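Local coordinates for phosphonopyruvate hydrolase from Variovorax sp., a protein that hydrolyses phosphonopyruvate to pyruvate and phosphate with the help of a divalent metal ion such as cobalt, magnesium or manganese, in two crystal structures: PDB 2HRW (chain A, 2.20 Å), residues G38-G43 and P77-I82; PDB 2DUA (chain B, 2.00 Å), residues G38-G43 and P77-I82. Structure 2 is superposed on structure 1 by the backbone atoms of these residues (RMSD 0.11 Å); each is numbered along its deposited sequence.

Structure 1 (2HRW); sequences GIWGSG and PLIADI.
Ile-39 and Ile-79 are joined where the parallel neighbours 38-41 and 78-81, second and third strands of the TIM barrel, run side by side. Backbone bonds link Ile-39 N to Pro-77 O, Ile-79 N to Ile-39 O (2.8 Å), Gly-41 N to Ile-79 O and, longer, Asp-81 N to Gly-41 O (3.3 Å). At the C-terminal ends of the strands Gly-43 N bonds to Asp-81 OD2 at 2.9 Å; Asp-81 is a magnesium-binding residue of the enzyme. Ser-42, of the substrate site, caps helix 43-49 through OG to Glu-45 N. In the packing, Trp-40 CG lies anti to the backbone N (chi1 172°), which carries the indole over the neighbouring strand: CH2 meets Asp-81 CB at 3.4 Å, and CE3 and CZ3 lie against Ile-79 CG2. Leu-78 CD1 touches Ile-39 CG2 (3.9 Å) on the sheet face opposite Trp-40 and Ile-79.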
loop_
_atom_site.group_PDB
_atom_site.type_symbol
_atom_site.label_atom_id
_atom_site.label_comp_id
_atom_site.label_asym_id
_atom_site.label_seq_id
_atom_site.Cartn_x
_atom_site.Cartn_y
_atom_site.Cartn_z
ATOM N N GLY A 38 10.095 -12.818 -21.583
ATOM C CA GLY A 38 9.251 -12.219 -20.577
ATOM C C GLY A 38 9.801 -12.328 -19.159
ATOM O O GLY A 38 10.829 -12.949 -18.905
ATOM N N ILE A 39 9.095 -11.702 -18.228
ATOM C CA ILE A 39 9.451 -11.705 -16.811
ATOM C C ILE A 39 8.547 -12.677 -16.050
ATOM O O ILE A 39 7.396 -12.888 -16.460
ATOM C CB ILE A 39 9.265 -10.275 -16.199
ATOM C CG1 ILE A 39 10.047 -9.259 -17.038
ATOM C CG2 ILE A 39 9.691 -10.232 -14.728
ATOM C CD1 ILE A 39 11.460 -9.691 -17.363
ATOM N N TRP A 40 9.081 -13.252 -14.965
ATOM C CA TRP A 40 8.379 -14.172 -14.061
ATOM C C TRP A 40 8.192 -13.474 -12.702
ATOM O O TRP A 40 9.143 -13.320 -11.951
ATOM C CB TRP A 40 9.216 -15.438 -13.860
ATOM C CG TRP A 40 8.753 -16.427 -12.813
ATOM C CD1 TRP A 40 9.558 -17.086 -11.893
ATOM C CD2 TRP A 40 7.418 -16.948 -12.614
ATOM N NE1 TRP A 40 8.803 -17.973 -11.145
ATOM C CE2 TRP A 40 7.494 -17.913 -11.562
ATOM C CE3 TRP A 40 6.171 -16.701 -13.218
ATOM C CZ2 TRP A 40 6.367 -18.628 -11.111
ATOM C CZ3 TRP A 40 5.051 -17.413 -12.762
ATOM C CH2 TRP A 40 5.157 -18.364 -11.721
ATOM N N GLY A 41 6.965 -13.063 -12.391
ATOM C CA GLY A 41 6.687 -12.401 -11.125
ATOM C C GLY A 41 6.567 -13.404 -9.995
ATOM O O GLY A 41 5.517 -13.552 -9.377
ATOM N N SER A 42 7.677 -14.068 -9.707
ATOM C CA SER A 42 7.757 -15.101 -8.690
ATOM C C SER A 42 7.372 -14.785 -7.236
ATOM O O SER A 42 7.858 -13.824 -6.619
ATOM C CB SER A 42 9.164 -15.687 -8.691
ATOM O OG SER A 42 9.287 -16.635 -7.659
ATOM N N GLY A 43 6.512 -15.630 -6.682
ATOM C CA GLY A 43 6.128 -15.463 -5.291
ATOM C C GLY A 43 7.328 -15.835 -4.424
ATOM O O GLY A 43 7.589 -15.217 -3.395
ATOM N N PRO A 77 6.205 -9.035 -22.012
ATOM C CA PRO A 77 5.158 -9.667 -21.196
ATOM C C PRO A 77 5.574 -10.119 -19.781
ATOM O O PRO A 77 6.686 -10.570 -19.565
ATOM C CB PRO A 77 4.709 -10.854 -22.056
ATOM C CG PRO A 77 5.111 -10.491 -23.430
ATOM C CD PRO A 77 6.432 -9.808 -23.247
ATOM N N LEU A 78 4.652 -10.014 -18.830
ATOM C CA LEU A 78 4.907 -10.422 -17.436
ATOM C C LEU A 78 3.991 -11.575 -17.023
ATOM O O LEU A 78 2.778 -11.476 -17.171
ATOM C CB LEU A 78 4.663 -9.245 -16.459
ATOM C CG LEU A 78 4.489 -9.616 -14.985
ATOM C CD1 LEU A 78 5.783 -10.123 -14.438
ATOM C CD2 LEU A 78 4.068 -8.414 -14.172
ATOM N N ILE A 79 4.559 -12.645 -16.474
ATOM C CA ILE A 79 3.752 -13.776 -16.036
ATOM C C ILE A 79 3.719 -13.707 -14.527
ATOM O O ILE A 79 4.758 -13.785 -13.868
ATOM C CB ILE A 79 4.385 -15.106 -16.508
ATOM C CG1 ILE A 79 4.553 -15.075 -18.031
ATOM C CG2 ILE A 79 3.551 -16.293 -16.007
ATOM C CD1 ILE A 79 5.164 -16.344 -18.662
ATOM N N ALA A 80 2.535 -13.534 -13.960
ATOM C CA ALA A 80 2.424 -13.416 -12.508
ATOM C C ALA A 80 2.157 -14.729 -11.795
ATOM O O ALA A 80 1.309 -15.508 -12.217
ATOM C CB ALA A 80 1.331 -12.430 -12.153
ATOM N N ASP A 81 2.888 -14.954 -10.710
ATOM C CA ASP A 81 2.715 -16.130 -9.871
ATOM C C ASP A 81 1.638 -15.759 -8.839
ATOM O O ASP A 81 1.888 -14.933 -7.968
ATOM C CB ASP A 81 4.037 -16.423 -9.162
ATOM C CG ASP A 81 3.937 -17.542 -8.150
ATOM O OD1 ASP A 81 2.810 -18.018 -7.869
ATOM O OD2 ASP A 81 5.008 -17.939 -7.623
ATOM N N ILE A 82 0.445 -16.344 -8.926
ATOM C CA ILE A 82 -0.610 -16.020 -7.966
ATOM C C ILE A 82 -0.874 -17.198 -7.040
ATOM O O ILE A 82 -1.924 -17.265 -6.392
ATOM C CB ILE A 82 -1.962 -15.656 -8.648
ATOM C CG1 ILE A 82 -2.441 -16.820 -9.506
ATOM C CG2 ILE A 82 -1.811 -14.409 -9.506
ATOM C CD1 ILE A 82 -3.775 -16.592 -10.142
#

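Structure 2 (2DUA); sequences GIWGSG and PLIADI. With MG (magnesium ion), chain C; OXL (oxalate ion), chain D.
Ile-39 and Ile-79 share a backbone bond, Ile-79 N to Ile-39 O (2.8 Å), beside Ile-39 N to Pro-77 O, Gly-41 N to Ile-79 O and, longer, Asp-81 N to Gly-41 O (3.2 Å). Gly-43 N bonds to Asp-81 OD2 at 3.0 Å. That oxygen also binds the magnesium ion (2.1 Å), whose six coordinating oxygens are completed by oxalate O2 and O3 and three waters; water 1 donates to Asp-81 OD1. Ser-42 OG caps helix 43-49 at Glu-45 N and donates to oxalate O1 (2.6 Å), which Trp-40 NE1 also reaches (2.9 Å) through a bent bond of 140°; Phe-44 N and Arg-155 NH1 also bond the oxalate. In the packing, Trp-40 CG, anti to the backbone N (chi1 165°), carries the indole over the neighbouring strand: CH2 meets Asp-81 CB at 3.4 Å, and CE3 and CZ3 lie against Ile-79 CG2. Leu-78 CD1 touches Ile-39 CG2 (3.7 Å) on the sheet face opposite Trp-40 and Ile-79.

How the two compare
The magnesium ion and the oxalate are modelled in structure 2 alone, and bonds to them are found there only. Asp-81(B) OD2 is a ligand of the metal at 2.1 Å, whereas no ion is modelled beside Asp-81(A). Oxalate chelates the same ion through O2 and O3, and its O1 takes hydrogen bonds from Ser-42(B) OG at 2.6 Å and Trp-40(B) NE1 at 2.9 Å; Ser-42(A) and Trp-40(A) have no such modelled partner. Waters 1, 2 and 3 complete the six-fold shell in structure 2. Backbone bonds found in both include Ile-79(A) N to Ile-39(A) O and Ile-79(B) N to Ile-39(B) O. Gly-43(A) N and Gly-43(B) N lie at bonding distance from Asp-81(A) OD2 and Asp-81(B) OD2, although in structure 1 this pair may simply reflect the shape of a site without modelled metal. In the packing, the CA atoms coincide within the error, and Ile-39(A), Trp-40(A), Ser-42(A), Leu-78(A), Ile-79(A) and Asp-81(A) keep their places in chain B. These side chains show no shift beyond the error, consistent with a preformed site. What is added is contact with the ligand: oxalate lies against Trp-40(B), Ser-42(B), Gly-43(B) and Asp-81(B), with its C2 3.4 Å from Trp-40(B) CZ2.

Structure 2 (2DUA)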
loop_
_atom_site.group_PDB
_atom_site.type_symbol
_atom_site.label_atom_id
_atom_site.label_comp_id
_atom_site.label_asym_id
_atom_site.label_seq_id
_atom_site.Cartn_x
_atom_site.Cartn_y
_atom_site.Cartn_z
ATOM N N GLY B 38 10.198 -12.915 -21.477
ATOM C CA GLY B 38 9.248 -12.385 -20.519
ATOM C C GLY B 38 9.807 -12.351 -19.093
ATOM O O GLY B 38 10.926 -12.801 -18.830
ATOM N N ILE B 39 9.039 -11.747 -18.185
ATOM C CA ILE B 39 9.420 -11.679 -16.782
ATOM C C ILE B 39 8.525 -12.635 -16.006
ATOM O O ILE B 39 7.335 -12.711 -16.304
ATOM C CB ILE B 39 9.137 -10.275 -16.184
ATOM C CG1 ILE B 39 9.960 -9.212 -16.919
ATOM C CG2 ILE B 39 9.445 -10.262 -14.645
ATOM C CD1 ILE B 39 11.525 -9.486 -17.011
ATOM N N TRP B 40 9.082 -13.325 -14.994
ATOM C CA TRP B 40 8.314 -14.212 -14.121
ATOM C C TRP B 40 8.193 -13.479 -12.750
ATOM O O TRP B 40 9.191 -13.280 -12.055
ATOM C CB TRP B 40 9.049 -15.570 -14.002
ATOM C CG TRP B 40 8.624 -16.552 -12.868
ATOM C CD1 TRP B 40 9.477 -17.183 -12.006
ATOM C CD2 TRP B 40 7.301 -17.086 -12.577
ATOM N NE1 TRP B 40 8.786 -18.068 -11.197
ATOM C CE2 TRP B 40 7.452 -18.026 -11.535
ATOM C CE3 TRP B 40 6.009 -16.855 -13.100
ATOM C CZ2 TRP B 40 6.384 -18.729 -11.013
ATOM C CZ3 TRP B 40 4.933 -17.565 -12.574
ATOM C CH2 TRP B 40 5.127 -18.498 -11.538
ATOM N N GLY B 41 6.974 -13.086 -12.385
ATOM C CA GLY B 41 6.746 -12.376 -11.130
ATOM C C GLY B 41 6.603 -13.409 -10.033
ATOM O O GLY B 41 5.536 -13.649 -9.523
ATOM N N SER B 42 7.747 -14.014 -9.698
ATOM C CA SER B 42 7.888 -15.090 -8.735
ATOM C C SER B 42 7.489 -14.774 -7.268
ATOM O O SER B 42 8.030 -13.798 -6.675
ATOM C CB SER B 42 9.364 -15.519 -8.761
ATOM O OG SER B 42 9.537 -16.484 -7.766
ATOM N N GLY B 43 6.598 -15.591 -6.674
ATOM C CA GLY B 43 6.213 -15.345 -5.289
ATOM C C GLY B 43 7.408 -15.788 -4.461
ATOM O O GLY B 43 7.689 -15.253 -3.407
ATOM N N PRO B 77 6.223 -9.146 -21.973
ATOM C CA PRO B 77 5.171 -9.698 -21.110
ATOM C C PRO B 77 5.571 -10.159 -19.703
ATOM O O PRO B 77 6.634 -10.732 -19.473
ATOM C CB PRO B 77 4.617 -10.862 -21.944
ATOM C CG PRO B 77 5.005 -10.500 -23.352
ATOM C CD PRO B 77 6.377 -9.988 -23.172
ATOM N N LEU B 78 4.661 -9.954 -18.775
ATOM C CA LEU B 78 4.894 -10.349 -17.401
ATOM C C LEU B 78 3.971 -11.518 -17.060
ATOM O O LEU B 78 2.760 -11.435 -17.303
ATOM C CB LEU B 78 4.555 -9.185 -16.429
ATOM C CG LEU B 78 4.433 -9.562 -14.941
ATOM C CD1 LEU B 78 5.786 -10.044 -14.348
ATOM C CD2 LEU B 78 4.030 -8.304 -14.187
ATOM N N ILE B 79 4.539 -12.576 -16.504
ATOM C CA ILE B 79 3.774 -13.750 -16.078
ATOM C C ILE B 79 3.731 -13.687 -14.538
ATOM O O ILE B 79 4.773 -13.773 -13.885
ATOM C CB ILE B 79 4.476 -15.070 -16.504
ATOM C CG1 ILE B 79 4.657 -15.109 -18.033
ATOM C CG2 ILE B 79 3.630 -16.297 -15.999
ATOM C CD1 ILE B 79 5.381 -16.388 -18.567
ATOM N N ALA B 80 2.537 -13.531 -13.961
ATOM C CA ALA B 80 2.368 -13.408 -12.502
ATOM C C ALA B 80 2.081 -14.688 -11.783
ATOM O O ALA B 80 1.201 -15.450 -12.158
ATOM C CB ALA B 80 1.240 -12.393 -12.162
ATOM N N ASP B 81 2.830 -14.939 -10.721
ATOM C CA ASP B 81 2.612 -16.140 -9.900
ATOM C C ASP B 81 1.530 -15.788 -8.887
ATOM O O ASP B 81 1.760 -14.922 -8.033
ATOM C CB ASP B 81 3.909 -16.443 -9.155
ATOM C CG ASP B 81 3.812 -17.639 -8.220
ATOM O OD1 ASP B 81 2.763 -18.341 -8.098
ATOM O OD2 ASP B 81 4.863 -17.838 -7.592
ATOM N N ILE B 82 0.346 -16.396 -8.975
ATOM C CA ILE B 82 -0.669 -16.077 -7.977
ATOM C C ILE B 82 -0.931 -17.256 -7.016
ATOM O O ILE B 82 -2.016 -17.368 -6.388
ATOM C CB ILE B 82 -2.005 -15.580 -8.583
ATOM C CG1 ILE B 82 -2.612 -16.574 -9.549
ATOM C CG2 ILE B 82 -1.720 -14.256 -9.329
ATOM C CD1 ILE B 82 -4.134 -16.241 -9.893
HETATM MG MG MG C . 5.635 -19.369 -6.382
HETATM C C1 OXL D . 8.048 -19.319 -7.891
HETATM C C2 OXL D . 7.407 -20.573 -8.331
HETATM O O1 OXL D . 9.127 -18.916 -8.494
HETATM O O2 OXL D . 6.218 -20.802 -7.953
HETATM O O3 OXL D . 7.493 -18.704 -6.956
HETATM O O4 OXL D . 8.040 -21.348 -9.079
HETATM O O HOH W 1 3.539 -20.181 -6.366
HETATM O O HOH W 2 4.947 -18.247 -4.550
HETATM O O HOH W 3 6.188 -20.854 -4.936
#